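Local atomic coordinates of N-acetylneuraminate lyase (Fusobacterium nucleatum subsp. nucleatum ATCC 25586, PDB entry 5ZJM), a protein that belongs to the dihydrodipicolinate synthetase family of TIM-barrel enzymes and assembles from four chains. Residues B[18-23]-B[59-64]; B[63-68]-B[97-102]; B[101-106]-B[133-138]. All coordinates share one frame; numbering follows the deposited sequence.

Contact 1: B[18-23]-B[59-64]; sequences GSINEK and KRVFEI. With EDO (1,2-ethanediol), chain F.
Glu22 and Arg60 carry the charged part of this contact: Glu22 OE2 lies 3.3 Å from Arg60 NE in a salt bridge. The carboxylate and guanidinium planes are only 11° apart, although the two side chains as a whole cross at about a right angle. Arg60 also pairs along its own helix, NH1 standing 2.7 Å from Glu63 OE1, so the guanidinium is held between two acids in a three-residue network. Carbon contacts lie beside the ions. The chain of Glu22, extended beyond CG (chi2 -157°), runs across the tip of Ile64, whose methyl CD1 lies 3.7 Å from the methylene carbon Glu22 CG and also against the carboxylate carbon. Ile20 reaches out with CD1 to meet Val61 CG2 at 3.8 Å, and the same residues also touch Val12 of a neighbouring loop. A 1,2-ethanediol molecule sits by the start of helix 22-35, where Asn21 is the N-cap; the diol O1 takes a weak hydrogen bond from Lys23 N, and the diol O2 gives a weak one to Ile20 O. Placed between two carboxylates, Glu63 the closer, the guanidinium probably has part of its charge offset, while Ile20 on Val61 joins the loop before helix 22-35 to helix 55-69.

Contact 2: B[63-68]-B[97-102]; sequences EIAIDE and LGYKCL
Ile66 sets CG1 opposite its backbone N (chi1 -167°), sending CD1 out to the chain that leaves helix 84-97, while Tyr99 turns its ring back toward helix 55-69 with CG anti to its own carbonyl carbon (chi1 -78°). The two meet obliquely: Ile66 CD1 is 3.6 Å from Tyr99 CD1, and the branch carbon CB of Ile66 is 3.7 Å from Tyr99 CE1. Ile66 CD1 also fits against backbone, 3.4 Å from Leu97 O and 3.5 Å from Gly98 C. Leu97 lays CD2 against Glu63, about one turn before Ile66 on helix 55-69, 3.5 Å from Glu63 CA. At the far end of the ring Tyr99 OH touches Ala65 CB at 3.4 Å; this hydroxyl is hydrogen-bonded to Phe62 O, which ties the ring to the helix backbone. Gly98, with phi 116°, ends helix 84-97 in a Schellman motif and lets the chain turn where Ile66 CD1 lies against the backbone. Leu75 of strand 74-78 touches both Ile66 and Tyr99. Such apolar packing of one outer helix against the helix-to-strand turn of the next beta-alpha unit belongs to the shell of a TIM barrel.

Contact 3: B[101-106]-B[133-138]; sequences CLSAVT and IIYSIP
Val105 places CG1 squarely over one face of the Tyr135 ring, 3.6 Å from the centroid and 9° off the normal, a CH-pi contact. Ser103 OG lies at the edge of that ring, in its plane, 3.9 Å from Tyr135 CE1. At the start of the pair Cys101 SG rests on Ile133 CG1 at 3.6 Å, and at the end Thr106 OG1 lies 3.4 Å from Pro138 C. The two parallel strands that carry Cys101, Ser103, Ile133 and Tyr135 run 15° apart, with Ser103 and Ile133 as a bridge pair. Ile133 N gives Leu102 O a 2.7 Å hydrogen bond, and Ser103 CA makes a CA-H...O contact of 3.3 Å with Ile133 O. Further out, Ser103 OG is hydrogen-bonded to Tyr42 OH, Thr106 OG1 to Phe139 N and Val105 N to Gln78 OE1, which fix the serine, the threonine and the backbone that carries the valine. Tyr135 OH makes a weak hydrogen bond with Lys163 NZ of the next strand. The rotation of the ring is thus limited by the Val105 methyl over its face and the Ser103 hydroxyl at its edge, with the weak bond to Lys163 at its end.

In the fold
From the N terminus, contact 1 closes first, bringing residues 59-64 of helix 55-69 back to the start of helix 22-35 past strand 40-43. Contact 2 opens on that same helix, sharing Glu63 and Ile64, and closes a loop holding strand 74-78 and most of helix 84-97. Contact 3 opens where contact 2 ends, at Cys101 and Leu102, and closes the beta-alpha-beta unit through helix 114-128. The three follow one another, each overlapping the last by two residues. Contacts 1 and 2 also touch, through Phe62 and Tyr99, whereas contacts 1 and 3 lie about 23 Å apart between centres. Together they lead from the outer helices to the barrel wall.

Contact 1: B[18-23]-B[59-64]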
loop_
_atom_site.group_PDB
_atom_site.type_symbol
_atom_site.label_atom_id
_atom_site.label_comp_id
_atom_site.label_asym_id
_atom_site.label_seq_id
_atom_site.Cartn_x
_atom_site.Cartn_y
_atom_site.Cartn_z
ATOM N N GLY B 18 30.097 -6.352 -21.135
ATOM C CA GLY B 18 28.656 -6.295 -21.102
ATOM C C GLY B 18 27.954 -7.270 -22.024
ATOM O O GLY B 18 26.772 -7.559 -21.805
ATOM N N SER B 19 28.637 -7.772 -23.053
ATOM C CA SER B 19 28.044 -8.806 -23.885
ATOM C C SER B 19 27.860 -10.083 -23.066
ATOM O O SER B 19 28.391 -10.231 -21.961
ATOM C CB SER B 19 28.903 -9.074 -25.121
ATOM O OG SER B 19 30.176 -9.575 -24.756
ATOM N N ILE B 20 27.099 -11.018 -23.617
ATOM C CA ILE B 20 26.818 -12.252 -22.897
ATOM C C ILE B 20 27.994 -13.218 -23.049
ATOM O O ILE B 20 28.611 -13.335 -24.122
ATOM C CB ILE B 20 25.484 -12.867 -23.363
ATOM C CG1 ILE B 20 25.342 -12.863 -24.882
ATOM C CG2 ILE B 20 24.287 -12.208 -22.693
ATOM C CD1 ILE B 20 24.078 -13.538 -25.337
ATOM N N ASN B 21 28.334 -13.881 -21.941
ATOM C CA ASN B 21 29.417 -14.863 -21.842
ATOM C C ASN B 21 28.829 -16.208 -22.255
ATOM O O ASN B 21 28.233 -16.927 -21.452
ATOM C CB ASN B 21 29.992 -14.895 -20.428
ATOM C CG ASN B 21 31.170 -15.855 -20.287
ATOM O OD1 ASN B 21 31.616 -16.475 -21.252
ATOM N ND2 ASN B 21 31.668 -15.987 -19.061
ATOM N N GLU B 22 28.987 -16.541 -23.542
ATOM C CA GLU B 22 28.348 -17.737 -24.090
ATOM C C GLU B 22 28.833 -19.006 -23.401
ATOM O O GLU B 22 28.029 -19.893 -23.085
ATOM C CB GLU B 22 28.588 -17.827 -25.599
ATOM C CG GLU B 22 28.037 -16.644 -26.379
ATOM C CD GLU B 22 27.761 -16.961 -27.843
ATOM O OE1 GLU B 22 28.171 -18.044 -28.320
ATOM O OE2 GLU B 22 27.121 -16.120 -28.512
ATOM N N LYS B 23 30.138 -19.118 -23.155
ATOM C CA LYS B 23 30.642 -20.340 -22.535
ATOM C C LYS B 23 30.293 -20.399 -21.050
ATOM O O LYS B 23 30.095 -21.489 -20.505
ATOM C CB LYS B 23 32.150 -20.458 -22.738
ATOM C CG LYS B 23 32.559 -20.895 -24.146
ATOM C CD LYS B 23 33.058 -22.346 -24.190
ATOM C CE LYS B 23 31.911 -23.340 -24.004
ATOM N NZ LYS B 23 32.155 -24.665 -24.648
ATOM N N LYS B 59 17.663 -13.661 -28.425
ATOM C CA LYS B 59 17.573 -14.769 -29.367
ATOM C C LYS B 59 18.780 -15.689 -29.251
ATOM O O LYS B 59 18.644 -16.914 -29.357
ATOM C CB LYS B 59 17.447 -14.231 -30.791
ATOM C CG LYS B 59 16.172 -13.443 -31.042
ATOM C CD LYS B 59 15.719 -13.538 -32.489
ATOM C CE LYS B 59 14.544 -12.609 -32.761
ATOM N NZ LYS B 59 14.951 -11.382 -33.502
ATOM N N ARG B 60 19.960 -15.125 -28.986
ATOM C CA ARG B 60 21.144 -15.959 -28.834
ATOM C C ARG B 60 21.092 -16.768 -27.547
ATOM O O ARG B 60 21.563 -17.912 -27.519
ATOM C CB ARG B 60 22.408 -15.100 -28.879
ATOM C CG ARG B 60 23.701 -15.891 -28.758
ATOM C CD ARG B 60 24.085 -16.557 -30.076
ATOM N NE ARG B 60 24.672 -17.880 -29.869
ATOM C CZ ARG B 60 24.616 -18.873 -30.753
ATOM N NH1 ARG B 60 24.013 -18.690 -31.920
ATOM N NH2 ARG B 60 25.174 -20.044 -30.474
ATOM N N VAL B 61 20.508 -16.210 -26.482
ATOM C CA VAL B 61 20.375 -16.964 -25.240
ATOM C C VAL B 61 19.431 -18.146 -25.432
ATOM O O VAL B 61 19.714 -19.263 -24.981
ATOM C CB VAL B 61 19.905 -16.045 -24.096
ATOM C CG1 VAL B 61 19.551 -16.865 -22.857
ATOM C CG2 VAL B 61 20.968 -15.020 -23.768
ATOM N N PHE B 62 18.303 -17.925 -26.113
ATOM C CA PHE B 62 17.351 -19.010 -26.347
ATOM C C PHE B 62 17.969 -20.117 -27.191
ATOM O O PHE B 62 17.691 -21.303 -26.976
ATOM C CB PHE B 62 16.091 -18.471 -27.024
ATOM C CG PHE B 62 15.179 -17.715 -26.102
ATOM C CD1 PHE B 62 14.798 -18.255 -24.886
ATOM C CD2 PHE B 62 14.688 -16.468 -26.458
ATOM C CE1 PHE B 62 13.950 -17.557 -24.038
ATOM C CE2 PHE B 62 13.845 -15.768 -25.617
ATOM C CZ PHE B 62 13.475 -16.313 -24.405
ATOM N N GLU B 63 18.805 -19.750 -28.162
ATOM C CA GLU B 63 19.412 -20.749 -29.032
ATOM C C GLU B 63 20.519 -21.513 -28.313
ATOM O O GLU B 63 20.617 -22.738 -28.448
ATOM C CB GLU B 63 19.944 -20.074 -30.294
ATOM C CG GLU B 63 20.913 -20.908 -31.103
ATOM C CD GLU B 63 21.321 -20.217 -32.387
ATOM O OE1 GLU B 63 21.336 -18.967 -32.407
ATOM O OE2 GLU B 63 21.630 -20.920 -33.373
ATOM N N ILE B 64 21.342 -20.813 -27.532
ATOM C CA ILE B 64 22.373 -21.477 -26.741
ATOM C C ILE B 64 21.745 -22.431 -25.731
ATOM O O ILE B 64 22.236 -23.546 -25.520
ATOM C CB ILE B 64 23.264 -20.430 -26.048
ATOM C CG1 ILE B 64 24.160 -19.733 -27.069
ATOM C CG2 ILE B 64 24.105 -21.071 -24.955
ATOM C CD1 ILE B 64 24.882 -18.532 -26.509
HETATM C C1 EDO F . 33.057 -15.771 -23.966
HETATM O O1 EDO F . 32.341 -16.947 -24.367
HETATM C C2 EDO F . 32.797 -14.673 -24.988
HETATM O O2 EDO F . 31.388 -14.580 -25.225
#

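Contact 2: B[63-68]-B[97-102]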
loop_
_atom_site.group_PDB
_atom_site.type_symbol
_atom_site.label_atom_id
_atom_site.label_comp_id
_atom_site.label_asym_id
_atom_site.label_seq_id
_atom_site.Cartn_x
_atom_site.Cartn_y
_atom_site.Cartn_z
ATOM N N GLU B 63 18.805 -19.750 -28.162
ATOM C CA GLU B 63 19.412 -20.749 -29.032
ATOM C C GLU B 63 20.519 -21.513 -28.313
ATOM O O GLU B 63 20.617 -22.738 -28.448
ATOM C CB GLU B 63 19.944 -20.074 -30.294
ATOM C CG GLU B 63 20.913 -20.908 -31.103
ATOM C CD GLU B 63 21.321 -20.217 -32.387
ATOM O OE1 GLU B 63 21.336 -18.967 -32.407
ATOM O OE2 GLU B 63 21.630 -20.920 -33.373
ATOM N N ILE B 64 21.342 -20.813 -27.532
ATOM C CA ILE B 64 22.373 -21.477 -26.741
ATOM C C ILE B 64 21.745 -22.431 -25.731
ATOM O O ILE B 64 22.236 -23.546 -25.520
ATOM C CB ILE B 64 23.264 -20.430 -26.048
ATOM C CG1 ILE B 64 24.160 -19.733 -27.069
ATOM C CG2 ILE B 64 24.105 -21.071 -24.955
ATOM C CD1 ILE B 64 24.882 -18.532 -26.509
ATOM N N ALA B 65 20.641 -22.016 -25.104
ATOM C CA ALA B 65 20.034 -22.842 -24.064
ATOM C C ALA B 65 19.445 -24.127 -24.637
ATOM O O ALA B 65 19.614 -25.203 -24.053
ATOM C CB ALA B 65 18.968 -22.051 -23.311
ATOM N N ILE B 66 18.748 -24.041 -25.771
ATOM C CA ILE B 66 18.130 -25.242 -26.320
ATOM C C ILE B 66 19.192 -26.169 -26.895
ATOM O O ILE B 66 19.025 -27.396 -26.899
ATOM C CB ILE B 66 17.057 -24.880 -27.364
ATOM C CG1 ILE B 66 16.210 -26.111 -27.696
ATOM C CG2 ILE B 66 17.692 -24.305 -28.622
ATOM C CD1 ILE B 66 14.731 -25.816 -27.841
ATOM N N ASP B 67 20.323 -25.616 -27.330
ATOM C CA ASP B 67 21.368 -26.435 -27.927
ATOM C C ASP B 67 22.267 -27.083 -26.884
ATOM O O ASP B 67 22.837 -28.146 -27.150
ATOM C CB ASP B 67 22.205 -25.570 -28.875
ATOM C CG ASP B 67 23.504 -26.234 -29.289
ATOM O OD1 ASP B 67 24.503 -26.110 -28.547
ATOM O OD2 ASP B 67 23.526 -26.875 -30.361
ATOM N N GLU B 68 22.366 -26.502 -25.691
ATOM C CA GLU B 68 23.142 -27.110 -24.619
ATOM C C GLU B 68 22.327 -28.120 -23.825
ATOM O O GLU B 68 22.876 -29.115 -23.336
ATOM C CB GLU B 68 23.693 -26.024 -23.691
ATOM C CG GLU B 68 24.693 -26.533 -22.669
ATOM C CD GLU B 68 25.935 -27.121 -23.309
ATOM O OE1 GLU B 68 26.421 -26.545 -24.307
ATOM O OE2 GLU B 68 26.424 -28.157 -22.811
ATOM N N LEU B 97 12.729 -22.985 -32.878
ATOM C CA LEU B 97 13.933 -23.581 -32.319
ATOM C C LEU B 97 13.650 -24.859 -31.540
ATOM O O LEU B 97 14.589 -25.609 -31.249
ATOM C CB LEU B 97 14.640 -22.578 -31.408
ATOM C CG LEU B 97 15.824 -21.822 -32.002
ATOM C CD1 LEU B 97 15.393 -20.998 -33.203
ATOM C CD2 LEU B 97 16.428 -20.933 -30.940
ATOM N N GLY B 98 12.393 -25.126 -31.203
ATOM C CA GLY B 98 12.022 -26.347 -30.509
ATOM C C GLY B 98 11.446 -26.156 -29.118
ATOM O O GLY B 98 11.130 -27.158 -28.462
ATOM N N TYR B 99 11.286 -24.932 -28.623
ATOM C CA TYR B 99 10.671 -24.733 -27.319
ATOM C C TYR B 99 9.201 -25.134 -27.371
ATOM O O TYR B 99 8.456 -24.697 -28.252
ATOM C CB TYR B 99 10.811 -23.276 -26.882
ATOM C CG TYR B 99 12.181 -22.909 -26.360
ATOM C CD1 TYR B 99 13.225 -22.627 -27.232
ATOM C CD2 TYR B 99 12.427 -22.828 -24.994
ATOM C CE1 TYR B 99 14.475 -22.282 -26.764
ATOM C CE2 TYR B 99 13.679 -22.483 -24.514
ATOM C CZ TYR B 99 14.700 -22.212 -25.404
ATOM O OH TYR B 99 15.951 -21.870 -24.930
ATOM N N LYS B 100 8.786 -25.975 -26.430
ATOM C CA LYS B 100 7.428 -26.496 -26.412
ATOM C C LYS B 100 6.511 -25.749 -25.456
ATOM O O LYS B 100 5.324 -26.076 -25.379
ATOM C CB LYS B 100 7.440 -27.988 -26.056
ATOM N N CYS B 101 7.018 -24.757 -24.726
ATOM C CA CYS B 101 6.151 -23.991 -23.847
ATOM C C CYS B 101 6.655 -22.562 -23.732
ATOM O O CYS B 101 7.862 -22.318 -23.676
ATOM C CB CYS B 101 6.051 -24.617 -22.456
ATOM S SG CYS B 101 4.692 -23.919 -21.495
ATOM N N LEU B 102 5.720 -21.626 -23.683
ATOM C CA LEU B 102 6.035 -20.216 -23.563
ATOM C C LEU B 102 5.439 -19.662 -22.282
ATOM O O LEU B 102 4.517 -20.232 -21.693
ATOM C CB LEU B 102 5.495 -19.414 -24.754
ATOM C CG LEU B 102 6.015 -19.748 -26.147
ATOM C CD1 LEU B 102 5.809 -18.563 -27.072
ATOM C CD2 LEU B 102 7.481 -20.131 -26.083
#

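Contact 3: B[101-106]-B[133-138]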
loop_
_atom_site.group_PDB
_atom_site.type_symbol
_atom_site.label_atom_id
_atom_site.label_comp_id
_atom_site.label_asym_id
_atom_site.label_seq_id
_atom_site.Cartn_x
_atom_site.Cartn_y
_atom_site.Cartn_z
ATOM N N CYS B 101 7.018 -24.757 -24.726
ATOM C CA CYS B 101 6.151 -23.991 -23.847
ATOM C C CYS B 101 6.655 -22.562 -23.732
ATOM O O CYS B 101 7.862 -22.318 -23.676
ATOM C CB CYS B 101 6.051 -24.617 -22.456
ATOM S SG CYS B 101 4.692 -23.919 -21.495
ATOM N N LEU B 102 5.720 -21.626 -23.683
ATOM C CA LEU B 102 6.035 -20.216 -23.563
ATOM C C LEU B 102 5.439 -19.662 -22.282
ATOM O O LEU B 102 4.517 -20.232 -21.693
ATOM C CB LEU B 102 5.495 -19.414 -24.754
ATOM C CG LEU B 102 6.015 -19.748 -26.147
ATOM C CD1 LEU B 102 5.809 -18.563 -27.072
ATOM C CD2 LEU B 102 7.481 -20.131 -26.083
ATOM N N SER B 103 5.995 -18.536 -21.858
ATOM C CA SER B 103 5.399 -17.710 -20.827
ATOM C C SER B 103 5.627 -16.260 -21.224
ATOM O O SER B 103 6.501 -15.950 -22.040
ATOM C CB SER B 103 5.973 -18.026 -19.440
ATOM O OG SER B 103 7.191 -17.349 -19.220
ATOM N N ALA B 104 4.813 -15.373 -20.664
ATOM C CA ALA B 104 4.886 -13.966 -21.049
ATOM C C ALA B 104 4.351 -13.116 -19.912
ATOM O O ALA B 104 3.220 -13.321 -19.460
ATOM C CB ALA B 104 4.099 -13.710 -22.334
ATOM N N VAL B 105 5.158 -12.200 -19.434
ATOM C CA VAL B 105 4.649 -11.149 -18.568
ATOM C C VAL B 105 4.012 -10.084 -19.447
ATOM O O VAL B 105 4.365 -9.922 -20.623
ATOM C CB VAL B 105 5.766 -10.575 -17.673
ATOM C CG1 VAL B 105 6.397 -11.690 -16.850
ATOM C CG2 VAL B 105 6.819 -9.874 -18.507
ATOM N N THR B 106 3.028 -9.385 -18.895
ATOM C CA THR B 106 2.401 -8.304 -19.631
ATOM C C THR B 106 3.436 -7.210 -19.902
ATOM O O THR B 106 4.480 -7.151 -19.246
ATOM C CB THR B 106 1.211 -7.754 -18.846
ATOM O OG1 THR B 106 1.581 -7.566 -17.476
ATOM C CG2 THR B 106 0.047 -8.736 -18.913
ATOM N N ILE B 133 2.138 -20.296 -20.464
ATOM C CA ILE B 133 1.971 -20.159 -19.021
ATOM C C ILE B 133 1.792 -18.677 -18.730
ATOM O O ILE B 133 2.593 -17.856 -19.191
ATOM C CB ILE B 133 3.179 -20.723 -18.252
ATOM C CG1 ILE B 133 3.417 -22.185 -18.610
ATOM C CG2 ILE B 133 2.966 -20.602 -16.755
ATOM C CD1 ILE B 133 2.372 -23.116 -18.034
ATOM N N ILE B 134 0.738 -18.327 -18.002
ATOM C CA ILE B 134 0.479 -16.940 -17.654
ATOM C C ILE B 134 1.013 -16.656 -16.257
ATOM O O ILE B 134 1.328 -17.560 -15.486
ATOM C CB ILE B 134 -1.025 -16.578 -17.737
ATOM C CG1 ILE B 134 -1.842 -17.466 -16.796
ATOM C CG2 ILE B 134 -1.530 -16.652 -19.169
ATOM C CD1 ILE B 134 -3.323 -17.381 -17.022
ATOM N N TYR B 135 1.093 -15.378 -15.919
ATOM C CA TYR B 135 1.514 -14.922 -14.608
ATOM C C TYR B 135 0.282 -14.472 -13.835
ATOM O O TYR B 135 -0.608 -13.828 -14.395
ATOM C CB TYR B 135 2.510 -13.768 -14.725
ATOM C CG TYR B 135 3.940 -14.203 -14.929
ATOM C CD1 TYR B 135 4.344 -14.810 -16.112
ATOM C CD2 TYR B 135 4.891 -14.000 -13.941
ATOM C CE1 TYR B 135 5.654 -15.208 -16.299
ATOM C CE2 TYR B 135 6.199 -14.391 -14.119
ATOM C CZ TYR B 135 6.575 -14.996 -15.300
ATOM O OH TYR B 135 7.883 -15.386 -15.476
ATOM N N SER B 136 0.218 -14.843 -12.555
ATOM C CA SER B 136 -0.935 -14.478 -11.744
ATOM C C SER B 136 -1.013 -12.975 -11.494
ATOM O O SER B 136 -2.103 -12.465 -11.220
ATOM C CB SER B 136 -0.901 -15.235 -10.417
ATOM O OG SER B 136 0.213 -14.835 -9.636
ATOM N N ILE B 137 0.101 -12.258 -11.606
ATOM C CA ILE B 137 0.141 -10.812 -11.420
ATOM C C ILE B 137 0.589 -10.167 -12.721
ATOM O O ILE B 137 1.709 -10.415 -13.180
ATOM C CB ILE B 137 1.085 -10.410 -10.272
ATOM C CG1 ILE B 137 0.590 -10.974 -8.940
ATOM C CG2 ILE B 137 1.225 -8.898 -10.197
ATOM C CD1 ILE B 137 1.639 -10.922 -7.851
ATOM N N PRO B 138 -0.228 -9.318 -13.347
ATOM C CA PRO B 138 0.255 -8.535 -14.490
ATOM C C PRO B 138 1.463 -7.696 -14.101
ATOM O O PRO B 138 1.509 -7.106 -13.018
ATOM C CB PRO B 138 -0.947 -7.659 -14.858
ATOM C CG PRO B 138 -2.121 -8.422 -14.359
ATOM C CD PRO B 138 -1.667 -9.111 -13.106
#